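Local structure of hydrogenase maturation factor (3VTI) at the interface of chains A and B and the interface of chains C and A. The protein receives a carbamoyl group from HypF on sulfur and probably dehydrates it with ATP to supply the nitrile used in [NiFe]-hydrogenase maturation. Numbering follows the deposited sequence. Chains: chain A/B, Hydrogenase maturation factor; chain C, Hydrogenase maturation factor.

Contact 1: the interface of chains A and B. Residues chain A 72, 105-106, 127; chain B 32-34, 125.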
# COMPACT_ATOMS: atom_id res chain seq x y z
N THR A 72 6.43 13.00 -9.68
CA THR A 72 5.91 13.14 -8.35
C THR A 72 6.20 11.86 -7.60
O THR A 72 6.30 10.80 -8.22
CB THR A 72 4.41 13.39 -8.36
OG1 THR A 72 3.78 12.39 -9.16
CG2 THR A 72 4.10 14.78 -8.96
N VAL A 105 9.48 16.81 -8.28
CA VAL A 105 9.12 18.21 -8.06
C VAL A 105 7.98 18.41 -7.07
O VAL A 105 7.81 19.50 -6.51
CB VAL A 105 8.76 18.89 -9.40
CG1 VAL A 105 10.00 19.01 -10.27
CG2 VAL A 105 7.65 18.13 -10.12
N ALA A 106 7.21 17.35 -6.86
CA ALA A 106 6.12 17.35 -5.90
C ALA A 106 6.03 15.97 -5.26
O ALA A 106 6.60 15.00 -5.75
CB ALA A 106 4.81 17.70 -6.58
N ILE A 127 5.84 13.44 -15.92
CA ILE A 127 5.56 14.33 -17.04
C ILE A 127 6.74 14.30 -17.99
O ILE A 127 7.89 14.46 -17.58
CB ILE A 127 5.24 15.77 -16.55
CG1 ILE A 127 3.75 15.90 -16.29
CG2 ILE A 127 5.65 16.84 -17.56
CD1 ILE A 127 3.35 17.21 -15.70
N LEU B 32 1.55 20.90 -11.15
CA LEU B 32 1.57 19.46 -10.91
C LEU B 32 1.58 19.16 -9.42
O LEU B 32 2.40 19.70 -8.67
CB LEU B 32 2.78 18.82 -11.59
CG LEU B 32 2.97 17.31 -11.42
CD1 LEU B 32 1.79 16.53 -11.98
CD2 LEU B 32 4.26 16.84 -12.06
N THR B 33 0.66 18.30 -9.01
CA THR B 33 0.52 17.89 -7.62
C THR B 33 0.15 16.41 -7.56
O THR B 33 -0.44 15.88 -8.50
CB THR B 33 -0.56 18.72 -6.90
OG1 THR B 33 -0.67 18.30 -5.52
CG2 THR B 33 -1.93 18.55 -7.58
N THR B 34 0.51 15.76 -6.46
CA THR B 34 0.03 14.41 -6.16
C THR B 34 -0.37 14.33 -4.69
O THR B 34 0.08 15.14 -3.87
CB THR B 34 1.09 13.31 -6.43
OG1 THR B 34 0.50 12.01 -6.29
CG2 THR B 34 2.27 13.44 -5.48
N SER B 125 -2.92 12.22 -8.97
CA SER B 125 -2.07 13.32 -9.39
C SER B 125 -2.89 14.21 -10.31
O SER B 125 -3.84 13.74 -10.93
CB SER B 125 -0.84 12.83 -10.13
OG SER B 125 -0.11 11.92 -9.34
O HOH W 1 2.66 10.39 -7.22

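Contact 2: the interface of chains A and B. Residues chain A 77, 109; chain B 4-5, 8.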
# COMPACT_ATOMS: atom_id res chain seq x y z
N ILE A 77 3.59 4.81 4.24
CA ILE A 77 4.52 4.11 5.12
C ILE A 77 3.87 3.58 6.40
O ILE A 77 3.10 4.28 7.06
CB ILE A 77 5.73 5.00 5.52
CG1 ILE A 77 6.46 5.51 4.28
CG2 ILE A 77 6.70 4.25 6.40
CD1 ILE A 77 6.31 7.00 4.08
N THR A 109 3.81 12.30 1.72
CA THR A 109 4.13 11.20 2.62
C THR A 109 2.99 11.01 3.62
O THR A 109 2.56 11.96 4.27
CB THR A 109 5.46 11.43 3.37
OG1 THR A 109 5.47 12.75 3.92
CG2 THR A 109 6.65 11.28 2.44
N ILE B 4 9.65 11.80 8.52
CA ILE B 4 9.72 11.15 7.21
C ILE B 4 9.75 12.17 6.07
O ILE B 4 10.58 12.06 5.16
CB ILE B 4 8.51 10.17 7.02
CG1 ILE B 4 8.37 9.21 8.22
CG2 ILE B 4 8.61 9.42 5.70
CD1 ILE B 4 9.63 8.39 8.58
N GLU B 5 8.85 13.15 6.13
CA GLU B 5 8.82 14.26 5.17
C GLU B 5 10.11 15.09 5.21
O GLU B 5 10.39 15.86 4.30
CB GLU B 5 7.61 15.17 5.44
CG GLU B 5 7.59 15.78 6.84
CD GLU B 5 6.35 16.63 7.11
OE1 GLU B 5 5.34 16.47 6.39
OE2 GLU B 5 6.39 17.47 8.04
N PHE B 8 12.51 13.13 2.90
CA PHE B 8 11.99 13.57 1.60
C PHE B 8 12.63 14.89 1.15
O PHE B 8 13.05 15.02 0.00
CB PHE B 8 10.46 13.71 1.67
CG PHE B 8 9.81 14.14 0.38
CD1 PHE B 8 9.74 15.48 0.01
CD2 PHE B 8 9.24 13.18 -0.48
CE1 PHE B 8 9.13 15.87 -1.18
CE2 PHE B 8 8.62 13.56 -1.68
CZ PHE B 8 8.57 14.91 -2.03

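Contact 3: the interface of chains C and A. Residues chain C 580, 583, 587; chain A 165-167, 240.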
# COMPACT_ATOMS: atom_id res chain seq x y z
N ILE C 580 14.03 -27.61 -6.70
CA ILE C 580 13.21 -26.56 -7.27
C ILE C 580 11.82 -27.09 -7.60
O ILE C 580 10.82 -26.38 -7.40
CB ILE C 580 13.92 -25.94 -8.50
CG1 ILE C 580 15.08 -25.05 -8.03
CG2 ILE C 580 12.96 -25.14 -9.36
CD1 ILE C 580 16.25 -25.02 -8.98
N LYS C 583 10.13 -27.37 -4.23
CA LYS C 583 9.83 -26.04 -3.71
C LYS C 583 8.65 -25.37 -4.45
O LYS C 583 7.81 -24.75 -3.82
CB LYS C 583 11.07 -25.15 -3.73
CG LYS C 583 12.04 -25.42 -2.59
CD LYS C 583 13.28 -24.53 -2.73
CE LYS C 583 14.39 -24.91 -1.75
NZ LYS C 583 14.20 -24.32 -0.41
N ARG C 587 5.29 -23.79 -2.86
CA ARG C 587 4.96 -22.37 -3.01
C ARG C 587 3.82 -22.14 -4.00
O ARG C 587 3.41 -21.00 -4.23
CB ARG C 587 6.21 -21.56 -3.38
CG ARG C 587 7.05 -21.15 -2.18
CD ARG C 587 8.21 -22.09 -1.91
NE ARG C 587 8.83 -21.81 -0.62
CZ ARG C 587 10.13 -21.92 -0.34
NH1 ARG C 587 11.00 -22.31 -1.28
NH2 ARG C 587 10.57 -21.63 0.88
N GLU A 165 10.52 -16.07 -2.96
CA GLU A 165 10.13 -17.45 -2.65
C GLU A 165 11.32 -18.32 -2.24
O GLU A 165 11.19 -19.54 -2.16
CB GLU A 165 9.38 -18.07 -3.83
CG GLU A 165 8.13 -17.30 -4.26
CD GLU A 165 7.06 -17.18 -3.17
OE1 GLU A 165 7.05 -18.01 -2.22
OE2 GLU A 165 6.23 -16.25 -3.27
N GLU A 166 12.46 -17.67 -1.98
CA GLU A 166 13.67 -18.32 -1.46
C GLU A 166 14.18 -19.47 -2.33
O GLU A 166 14.76 -20.42 -1.83
CB GLU A 166 13.46 -18.78 -0.01
CG GLU A 166 13.65 -17.68 1.01
CD GLU A 166 12.86 -17.89 2.28
OE1 GLU A 166 13.07 -18.91 2.98
OE2 GLU A 166 12.01 -17.02 2.58
N LEU A 167 13.96 -19.34 -3.63
CA LEU A 167 14.39 -20.34 -4.59
C LEU A 167 15.85 -20.16 -4.94
O LEU A 167 16.25 -19.15 -5.54
CB LEU A 167 13.53 -20.24 -5.86
CG LEU A 167 12.01 -20.19 -5.70
CD1 LEU A 167 11.37 -19.81 -7.01
CD2 LEU A 167 11.47 -21.52 -5.22
N MET A 240 11.01 -25.05 -13.74
CA MET A 240 9.68 -24.87 -13.18
C MET A 240 8.60 -24.92 -14.25
O MET A 240 7.42 -24.76 -13.95
CB MET A 240 9.59 -23.53 -12.45
CG MET A 240 10.50 -23.39 -11.26
SD MET A 240 10.44 -21.72 -10.60
CE MET A 240 8.90 -21.81 -9.69

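Contact 1: the interface of chains A and B
A:Thr72 is packed against B:Leu32 and B:Thr34, and its two branches illustrate how one small side chain can serve both the apolar and the polar part of a dimer seam. On the apolar side, its methyl CG2 lies beside the backbone N and rests on the branch point of B:Leu32, 3.7 Å from CG. The leucine keeps CG anti to its own N (chi1 179°), which carries both methyls toward chain A. One of them, CD2, is met tip to tip by CD1 of A:Ile127 at 3.8 Å, while A:Val105 approaches the same methyl more loosely and at about a right angle. CB of A:Thr72 also packs on the methyl CG2 of B:Thr34 at 3.6 Å, the two threonines crossing obliquely, and the methyl of A:Ala106 sits near the backbone carbonyl oxygen of B:Leu32.

The polar part runs through a water. The hydroxyl OG1 of A:Thr72 lies 3.0 Å from water 1, and OG1 of B:Thr34 is 2.9 Å from the same molecule, so the threonines are joined across the seam indirectly. Within chain B the hydroxyl OG1 of B:Thr34 is hydrogen-bonded to OG of B:Ser125 at 3.1 Å; B:Ser125 probably helps to position the hydroxyl that meets the water.

All of these residues lie on strands: 66-78, 103-112 and 120-130 of chain A face 30-37 and 120-130 of chain B, where the N-terminal AIR synthase-like halves of two HypE copies pair.

Contact 2: the interface of chains A and B
B:Ile4 and B:Glu5 dock on A:Ile77 and A:Thr109 in a two-fold symmetric interface that joins two HypE copies into the pair at the centre of the deposited assembly. Helix 4-11, the first of this truncated construct, packs on the strands of its mate; the patch has a twin with the chains exchanged. HypE belongs to the AIR synthase-related family, whose members commonly dimerise through their N-terminal halves, and helix 4-11 of chain B here meets strands 66-78 and 103-112 of chain A.

The apolar component is a pairing of isoleucines. CD1 of A:Ile77, the end of its longer branch, lies 3.7 Å from the short-branch methyl CG2 of B:Ile4, and the two side chains slide past each other in opposite directions. In B:Ile4 this methyl stands anti to the backbone N, beside the carbonyl carbon, whereas the longer branch CG1 lies beside the backbone N (chi1 -51°).

A:Thr109 gives 59 Å² of its surface to the partner. Its hydroxyl OG1 sits against the helix rather than reaching a polar atom of B:Glu5: the neighbour is the aliphatic CB, at 3.6 Å, with CA of the same residue at 3.9 Å from OG1. The threonine and glutamate side chains cross at about a right angle, and the glutamate is touched at its root, CB, not at its carboxylate. One turn further on, B:Phe8 adds a looser contact, ring atom CD2 standing 4.3 Å from methyl CG2 of A:Thr109.

Contact 3: the interface of chains C and A
Helix 575-586 of HypF, in the second subdomain of its Kae1-like carbamoyltransferase region, and the loop residue C:Arg587 just after it rest on HypE, where A:Glu165, A:Glu166 and A:Leu167 follow helix 155-164. This is part of the enzyme-to-acceptor interface of the HypE-HypF complex. C:Arg587 contributes 69 Å² of surface, and its chain, bent at chi2 (96°), slides past A:Glu165 in the opposite direction. The guanidinium is laid over the backbone here: the carbonyl oxygen of A:Glu165 sits above one face, toward the rim. Although NH1 of C:Arg587 is 2.9 Å from O of A:Glu165, its N-H points elsewhere, so the contact is no hydrogen bond; the attraction would probably be electrostatic.

Two carboxylates lie near the guanidinium, their charged atoms not in contact with it. NE of C:Arg587 is 4.5 Å from OE1 of A:Glu165, whose carboxylate plane is steeply turned against the guanidinium. NH2 of C:Arg587 is 4.3 Å from OE1 of A:Glu166. With a serine in place of C:Arg587, both glutamates and the A:Glu165 carbonyl would probably lose the charge that faces them, and a gap would open over the loop.

Apolar contacts continue along the helix. CB of C:Lys583 meets CD2 of A:Leu167 at 3.9 Å. Further back, C:Ile580 and A:Met240 cross at about a right angle, CG2 of the isoleucine lying 3.6 Å from CG of the methionine.

Contacts 1 and 2 belong to one surface: the centres of their C-alpha atoms are about 15 Å apart, and both draw on strands 66-78 and 103-112 of chain A, opposed by strands of chain B in contact 1 and by its helix 4-11 in contact 2. Contact 3 shares chain A with them but none of those elements, and the centre of its C-alpha atoms lies about 39 Å from that of contact 1 and about 35 Å from that of contact 2. A HypE subunit can therefore hold its twin and HypF at the same time, consistent with an assembly of two copies of each protein around a central HypE pair.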